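Local structure of endonuclease V (Streptomyces avermitilis, 3GOC) at residues A[72-76]-A[219-223]; A[118-123]-A[165-170]. The protein is a magnesium-dependent DNA repair endonuclease that probably cuts double-stranded DNA at the second phosphodiester bond 3' to a deoxyinosine, leaving the lesion in place. All coordinates share one frame; numbering follows the deposited sequence.

Contact 1 of 2, residues A[72-76]-A[219-223]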
ATOM      1  N   ALA A  72     -15.443  -2.173 -13.045  1.00  6.62           N
ATOM      2  CA  ALA A  72     -16.882  -2.407 -12.944  1.00  7.74           C
ATOM      3  C   ALA A  72     -17.518  -1.433 -11.966  1.00  7.31           C
ATOM      4  O   ALA A  72     -16.851  -0.920 -11.072  1.00  8.31           O
ATOM      5  CB  ALA A  72     -17.141  -3.836 -12.488  1.00  7.73           C
ATOM      6  N   GLU A  73     -18.808  -1.173 -12.143  1.00  8.26           N
ATOM      7  CA  GLU A  73     -19.522  -0.275 -11.243  1.00  8.59           C
ATOM      8  C   GLU A  73     -21.009  -0.581 -11.276  1.00 10.00           C
ATOM      9  O   GLU A  73     -21.515  -1.136 -12.249  1.00 10.63           O
ATOM     10  CB  GLU A  73     -19.282   1.185 -11.633  1.00 14.80           C
ATOM     11  CG  GLU A  73     -19.735   1.545 -13.029  1.00 18.10           C
ATOM     12  CD  GLU A  73     -19.422   2.988 -13.388  1.00 27.49           C
ATOM     13  OE1 GLU A  73     -18.255   3.403 -13.222  1.00 31.57           O
ATOM     14  OE2 GLU A  73     -20.342   3.705 -13.836  1.00 33.95           O
ATOM     15  N   ALA A  74     -21.705  -0.229 -10.199  1.00  6.98           N
ATOM     16  CA  ALA A  74     -23.139  -0.466 -10.112  1.00  7.32           C
ATOM     17  C   ALA A  74     -23.738   0.435  -9.047  1.00  7.47           C
ATOM     18  O   ALA A  74     -23.051   0.844  -8.117  1.00  8.13           O
ATOM     19  CB  ALA A  74     -23.409  -1.928  -9.767  1.00 10.51           C
ATOM     20  N   THR A  75     -25.016   0.760  -9.198  1.00  9.09           N
ATOM     21  CA  THR A  75     -25.704   1.584  -8.216  1.00  5.30           C
ATOM     22  C   THR A  75     -27.060   0.963  -7.924  1.00  6.61           C
ATOM     23  O   THR A  75     -27.538   0.097  -8.661  1.00  9.25           O
ATOM     24  CB  THR A  75     -25.927   3.035  -8.714  1.00  5.54           C
ATOM     25  OG1 THR A  75     -26.703   3.017  -9.918  1.00  8.83           O
ATOM     26  CG2 THR A  75     -24.602   3.727  -8.965  1.00  8.47           C
ATOM     27  N   ALA A  76     -27.670   1.405  -6.834  1.00  7.04           N
ATOM     28  CA  ALA A  76     -28.985   0.921  -6.443  1.00  6.69           C
ATOM     29  C   ALA A  76     -29.703   2.050  -5.721  1.00  5.55           C
ATOM     30  O   ALA A  76     -29.074   2.871  -5.055  1.00  7.08           O
ATOM     31  CB  ALA A  76     -28.854  -0.287  -5.526  1.00  7.38           C
ATOM     32  N   LEU A 219     -20.102   8.593  -8.197  1.00  5.11           N
ATOM     33  CA  LEU A 219     -21.148   7.787  -8.815  1.00  5.18           C
ATOM     34  C   LEU A 219     -22.487   7.785  -8.080  1.00  5.62           C
ATOM     35  O   LEU A 219     -23.536   7.914  -8.716  1.00  6.71           O
ATOM     36  CB  LEU A 219     -20.655   6.350  -9.028  1.00  6.15           C
ATOM     37  CG  LEU A 219     -21.659   5.391  -9.684  1.00  6.37           C
ATOM     38  CD1 LEU A 219     -22.136   5.932 -11.034  1.00  6.27           C
ATOM     39  CD2 LEU A 219     -20.998   4.034  -9.867  1.00  7.77           C
ATOM     40  N   CYS A 220     -22.489   7.637  -6.761  1.00  7.08           N
ATOM     41  CA  CYS A 220     -23.781   7.648  -6.088  1.00  5.03           C
ATOM     42  C   CYS A 220     -24.454   9.013  -6.178  1.00  5.65           C
ATOM     43  O   CYS A 220     -25.681   9.100  -6.235  1.00  6.97           O
ATOM     44  CB  CYS A 220     -23.673   7.198  -4.621  1.00  6.65           C
ATOM     45  SG  CYS A 220     -22.694   8.205  -3.477  1.00  8.06           S
ATOM     46  N   ARG A 221     -23.662  10.078  -6.183  1.00  6.73           N
ATOM     47  CA  ARG A 221     -24.236  11.414  -6.289  1.00  6.76           C
ATOM     48  C   ARG A 221     -24.878  11.586  -7.669  1.00  8.53           C
ATOM     49  O   ARG A 221     -25.963  12.162  -7.786  1.00  6.94           O
ATOM     50  CB  ARG A 221     -23.158  12.476  -6.063  1.00 10.18           C
ATOM     51  CG  ARG A 221     -22.719  12.609  -4.605  1.00 11.08           C
ATOM     52  CD  ARG A 221     -21.484  13.493  -4.481  1.00 13.05           C
ATOM     53  NE  ARG A 221     -21.146  13.811  -3.097  1.00 22.20           N
ATOM     54  CZ  ARG A 221     -21.805  14.688  -2.348  1.00 29.16           C
ATOM     55  NH1 ARG A 221     -21.424  14.915  -1.097  1.00 25.93           N
ATOM     56  NH2 ARG A 221     -22.841  15.348  -2.849  1.00 31.00           N
ATOM     57  N   ARG A 222     -24.223  11.079  -8.711  1.00  7.95           N
ATOM     58  CA  ARG A 222     -24.780  11.187 -10.058  1.00  5.98           C
ATOM     59  C   ARG A 222     -26.059  10.357 -10.170  1.00  9.11           C
ATOM     60  O   ARG A 222     -27.054  10.809 -10.735  1.00  8.30           O
ATOM     61  CB  ARG A 222     -23.777  10.708 -11.114  1.00  8.47           C
ATOM     62  CG  ARG A 222     -24.281  10.920 -12.540  1.00 10.23           C
ATOM     63  CD  ARG A 222     -23.304  10.402 -13.578  1.00  9.62           C
ATOM     64  NE  ARG A 222     -23.271   8.947 -13.624  1.00 11.57           N
ATOM     65  CZ  ARG A 222     -22.433   8.247 -14.379  1.00 12.80           C
ATOM     66  NH1 ARG A 222     -21.557   8.874 -15.150  1.00 12.77           N
ATOM     67  NH2 ARG A 222     -22.482   6.921 -14.377  1.00 13.73           N
ATOM     68  N   ALA A 223     -26.024   9.141  -9.632  1.00  5.56           N
ATOM     69  CA  ALA A 223     -27.179   8.252  -9.683  1.00  7.03           C
ATOM     70  C   ALA A 223     -28.357   8.824  -8.897  1.00  9.49           C
ATOM     71  O   ALA A 223     -29.513   8.614  -9.267  1.00  8.93           O
ATOM     72  CB  ALA A 223     -26.804   6.872  -9.152  1.00  8.26           C
TER
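Glu73 OE2 and Arg222 NH2 stand 3.9 Å apart in a long salt bridge, the one polar contact between strand segment 72-76 and helix segment 219-223. Both segments belong to the RNase H-like fold of endonuclease V. Strand 70-79 is the outermost of three antiparallel strands in its mixed sheet, and helix 211-228 packs against one face of them. The short segments cross at -46°. The carboxylate and guanidinium planes are turned 58° from each other, so the ions do not lie flat together. The attraction is probably modest, since both residues are exposed. A weak, long ion pair also links Arg222 NE to Glu226 OE1, further along the same helix.

Leu219 carries the apolar part of the contact and is buried. Its CD2 branch lies 3.8 Å from Glu73 CB and 3.7 Å from Thr75 CG2. Packing is tightest where Leu219 CG meets Thr75 CG2, at 3.5 Å. With chi1 at 59°, the CG2 methyl of Thr75 stands anti to the carbonyl carbon, and it is this branch that meets the leucine. Ala59 of neighbouring strand 55-64 touches both Thr75 and Leu219. Ala74, between Glu73 and Thr75, points its CB away from the helix and touches Ala103 and Leu104.

The helix also carries Asp217, a magnesium ligand whose OD1 accepts a hydrogen bond from Arg221 NE. One turn beyond Leu219, Ala223 CB closes the contact, 3.8 Å from Thr75 CG2 and 3.9 Å from Thr75 OG1.

Contact 2 of 2, residues A[118-123]-A[165-170]; sequences VAHPRR and AGADEV
Arg123 reaches across to the 165-170 hairpin and meets it with NE, CZ and NH2 of its guanidinium, while NH1 stays with its own loop. Val170 CG1 lies over one face of that group, 3.6 Å from Arg123 NE. Asp168 OD1 sits at the edge, near the plane, 3.8 Å from Arg123 NH2 in a long salt bridge. The two flat groups are 68° apart. Water 1 bridges them as well. It donates to Asp168 OD1 at 2.8 Å and to Ala165 O at 2.6 Å, and accepts a weak bond from Arg123 NH2.

The arginine chain is bent at chi2, -70°, which folds it back over its own loop. There Arg123 NH1 donates to His120 O at 2.9 Å. The backbone N of Arg123, closing a type I turn, reaches the same oxygen from the opposite face of its carbonyl plane. Two donors thus hold this oxygen, and the NH1 bond, close to the guanidinium plane, limits how the group can turn. With an alanine here, His120 O is likely to lose one donor, Asp168 its ionic mate and Val170 CG1 the flat group it covers.

Ala119 CB makes an apolar contact with Val170 CG2 at 3.8 Å. The chi1 of Val170, -66°, places CG2 on the alanine and CG1 on the arginine. The Val118 CG2 methyl packs on the backbone oxygen Val170 O, at 3.2 Å.

A type II' turn from Ala165 to Asp168 joins strands 160-165 and 168-174, and Val170 lies on the second. Phe148 touches Ala119, Ala165 and Val170. The 118-123 loop links strand 110-114 to helix 126-134. A Val118-Val187 backbone bond holds it to strand 183-189, and the Arg122-Asp22 salt bridge to helix 14-24.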
ATOM      1  N   VAL A 118     -14.734  -1.102  13.160  1.00  5.55           N
ATOM      2  CA  VAL A 118     -14.716  -1.294  14.609  1.00  8.14           C
ATOM      3  C   VAL A 118     -14.678   0.029  15.380  1.00  7.40           C
ATOM      4  O   VAL A 118     -14.983   0.070  16.580  1.00  9.18           O
ATOM      5  CB  VAL A 118     -13.519  -2.171  15.038  1.00 12.35           C
ATOM      6  CG1 VAL A 118     -13.656  -3.559  14.432  1.00 13.08           C
ATOM      7  CG2 VAL A 118     -12.222  -1.532  14.596  1.00 13.58           C
ATOM      8  N   ALA A 119     -14.297   1.108  14.700  1.00  6.21           N
ATOM      9  CA  ALA A 119     -14.251   2.438  15.319  1.00  6.35           C
ATOM     10  C   ALA A 119     -15.696   2.907  15.357  1.00  7.74           C
ATOM     11  O   ALA A 119     -16.132   3.721  14.539  1.00  9.56           O
ATOM     12  CB  ALA A 119     -13.399   3.387  14.468  1.00  9.38           C
ATOM     13  N   HIS A 120     -16.421   2.392  16.338  1.00  9.69           N
ATOM     14  CA  HIS A 120     -17.842   2.665  16.486  1.00 10.96           C
ATOM     15  C   HIS A 120     -18.224   2.464  17.950  1.00 11.44           C
ATOM     16  O   HIS A 120     -17.616   1.651  18.644  1.00 11.51           O
ATOM     17  CB  HIS A 120     -18.581   1.691  15.559  1.00  9.99           C
ATOM     18  CG  HIS A 120     -20.070   1.720  15.676  1.00 10.03           C
ATOM     19  ND1 HIS A 120     -20.757   0.980  16.615  1.00 10.56           N
ATOM     20  CD2 HIS A 120     -21.009   2.375  14.953  1.00  8.25           C
ATOM     21  CE1 HIS A 120     -22.054   1.178  16.464  1.00 12.23           C
ATOM     22  NE2 HIS A 120     -22.234   2.020  15.463  1.00  8.54           N
ATOM     23  N   PRO A 121     -19.223   3.218  18.444  1.00 16.35           N
ATOM     24  CA  PRO A 121     -19.659   3.096  19.840  1.00 21.46           C
ATOM     25  C   PRO A 121     -19.895   1.659  20.302  1.00 16.96           C
ATOM     26  O   PRO A 121     -19.661   1.333  21.465  1.00 19.10           O
ATOM     27  CB  PRO A 121     -20.926   3.959  19.886  1.00 20.22           C
ATOM     28  CG  PRO A 121     -21.368   4.040  18.440  1.00 24.39           C
ATOM     29  CD  PRO A 121     -20.059   4.193  17.726  1.00 18.11           C
ATOM     30  N   ARG A 122     -20.357   0.804  19.394  1.00 16.28           N
ATOM     31  CA  ARG A 122     -20.592  -0.594  19.726  1.00 12.82           C
ATOM     32  C   ARG A 122     -19.654  -1.505  18.946  1.00 13.63           C
ATOM     33  O   ARG A 122     -19.902  -2.704  18.798  1.00 12.57           O
ATOM     34  CB  ARG A 122     -22.049  -0.980  19.452  1.00 19.84           C
ATOM     35  CG  ARG A 122     -22.974  -0.774  20.643  1.00 23.46           C
ATOM     36  CD  ARG A 122     -24.373  -1.293  20.351  1.00 18.41           C
ATOM     37  NE  ARG A 122     -24.902  -2.101  21.448  1.00 16.97           N
ATOM     38  CZ  ARG A 122     -25.189  -1.633  22.658  1.00 15.71           C
ATOM     39  NH1 ARG A 122     -25.001  -0.352  22.942  1.00 14.45           N
ATOM     40  NH2 ARG A 122     -25.672  -2.450  23.585  1.00 20.67           N
ATOM     41  N   ARG A 123     -18.568  -0.920  18.449  1.00 14.44           N
ATOM     42  CA  ARG A 123     -17.568  -1.655  17.685  1.00 12.10           C
ATOM     43  C   ARG A 123     -18.206  -2.399  16.515  1.00 12.38           C
ATOM     44  O   ARG A 123     -17.769  -3.486  16.143  1.00 13.01           O
ATOM     45  CB  ARG A 123     -16.843  -2.646  18.600  1.00 14.26           C
ATOM     46  CG  ARG A 123     -16.223  -2.011  19.840  1.00 15.41           C
ATOM     47  CD  ARG A 123     -15.031  -1.129  19.492  1.00 16.71           C
ATOM     48  NE  ARG A 123     -14.384  -0.592  20.692  1.00 16.64           N
ATOM     49  CZ  ARG A 123     -14.806   0.473  21.366  1.00 15.40           C
ATOM     50  NH1 ARG A 123     -15.880   1.141  20.965  1.00 20.98           N
ATOM     51  NH2 ARG A 123     -14.159   0.866  22.455  1.00 22.63           N
ATOM     52  N   ALA A 165     -10.779   5.165  21.283  1.00 11.19           N
ATOM     53  CA  ALA A 165     -12.140   5.353  21.766  1.00 11.51           C
ATOM     54  C   ALA A 165     -11.910   5.232  23.265  1.00 12.89           C
ATOM     55  O   ALA A 165     -11.887   4.131  23.815  1.00 16.10           O
ATOM     56  CB  ALA A 165     -13.053   4.240  21.271  1.00 11.84           C
ATOM     57  N   GLY A 166     -11.714   6.369  23.922  1.00 18.14           N
ATOM     58  CA  GLY A 166     -11.423   6.341  25.341  1.00 18.97           C
ATOM     59  C   GLY A 166      -9.942   6.024  25.441  1.00 19.95           C
ATOM     60  O   GLY A 166      -9.099   6.883  25.184  1.00 26.47           O
ATOM     61  N   ALA A 167      -9.617   4.784  25.791  1.00 20.56           N
ATOM     62  CA  ALA A 167      -8.222   4.370  25.902  1.00 19.77           C
ATOM     63  C   ALA A 167      -7.957   3.163  25.012  1.00 18.99           C
ATOM     64  O   ALA A 167      -6.840   2.646  24.957  1.00 19.80           O
ATOM     65  CB  ALA A 167      -7.894   4.031  27.351  1.00 27.36           C
ATOM     66  N   ASP A 168      -8.994   2.724  24.307  1.00 14.60           N
ATOM     67  CA  ASP A 168      -8.904   1.556  23.433  1.00 11.54           C
ATOM     68  C   ASP A 168      -8.650   1.901  21.971  1.00 10.62           C
ATOM     69  O   ASP A 168      -9.328   2.750  21.392  1.00 11.15           O
ATOM     70  CB  ASP A 168     -10.198   0.755  23.528  1.00 13.66           C
ATOM     71  CG  ASP A 168     -10.476   0.274  24.931  1.00 17.61           C
ATOM     72  OD1 ASP A 168     -11.667   0.161  25.292  1.00 26.45           O
ATOM     73  OD2 ASP A 168      -9.497   0.003  25.660  1.00 23.26           O
ATOM     74  N   GLU A 169      -7.684   1.223  21.364  1.00 11.98           N
ATOM     75  CA  GLU A 169      -7.390   1.473  19.961  1.00 10.94           C
ATOM     76  C   GLU A 169      -8.493   0.858  19.112  1.00  9.34           C
ATOM     77  O   GLU A 169      -8.808  -0.324  19.251  1.00 11.14           O
ATOM     78  CB  GLU A 169      -6.047   0.862  19.564  1.00 11.22           C
ATOM     79  CG  GLU A 169      -5.669   1.169  18.123  1.00 13.44           C
ATOM     80  CD  GLU A 169      -4.336   0.583  17.724  1.00 11.65           C
ATOM     81  OE1 GLU A 169      -4.293  -0.608  17.352  1.00 18.66           O
ATOM     82  OE2 GLU A 169      -3.326   1.317  17.793  1.00 19.95           O
ATOM     83  N   VAL A 170      -9.084   1.671  18.239  1.00  8.38           N
ATOM     84  CA  VAL A 170     -10.149   1.209  17.357  1.00  5.49           C
ATOM     85  C   VAL A 170      -9.794   1.436  15.888  1.00  7.39           C
ATOM     86  O   VAL A 170     -10.608   1.184  15.000  1.00  7.83           O
ATOM     87  CB  VAL A 170     -11.495   1.912  17.676  1.00  5.11           C
ATOM     88  CG1 VAL A 170     -11.976   1.497  19.060  1.00  9.82           C
ATOM     89  CG2 VAL A 170     -11.333   3.432  17.600  1.00  6.13           C
TER
HETATM   90  O   HOH W   1     -13.445   2.219  24.685  1.00 33.18           O

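The two contacts lie on opposite sides of the chain's centre, about 31 Å apart between centres, and do not touch. Both reach the same mixed sheet. Contact 1 packs a helix on the outermost strand at one end. Contact 2 sets a loop against a hairpin turn towards the other end, and along the chain it is nested inside the span closed by contact 1. Each is partly buried, with apolar groups inside and a long acid-arginine pair outside. Contact 1 rests mainly on methyl packing, and its helix also bears a magnesium ligand. Contact 2 lies away from the annotated sites and adds a bridging water and a turn carbonyl.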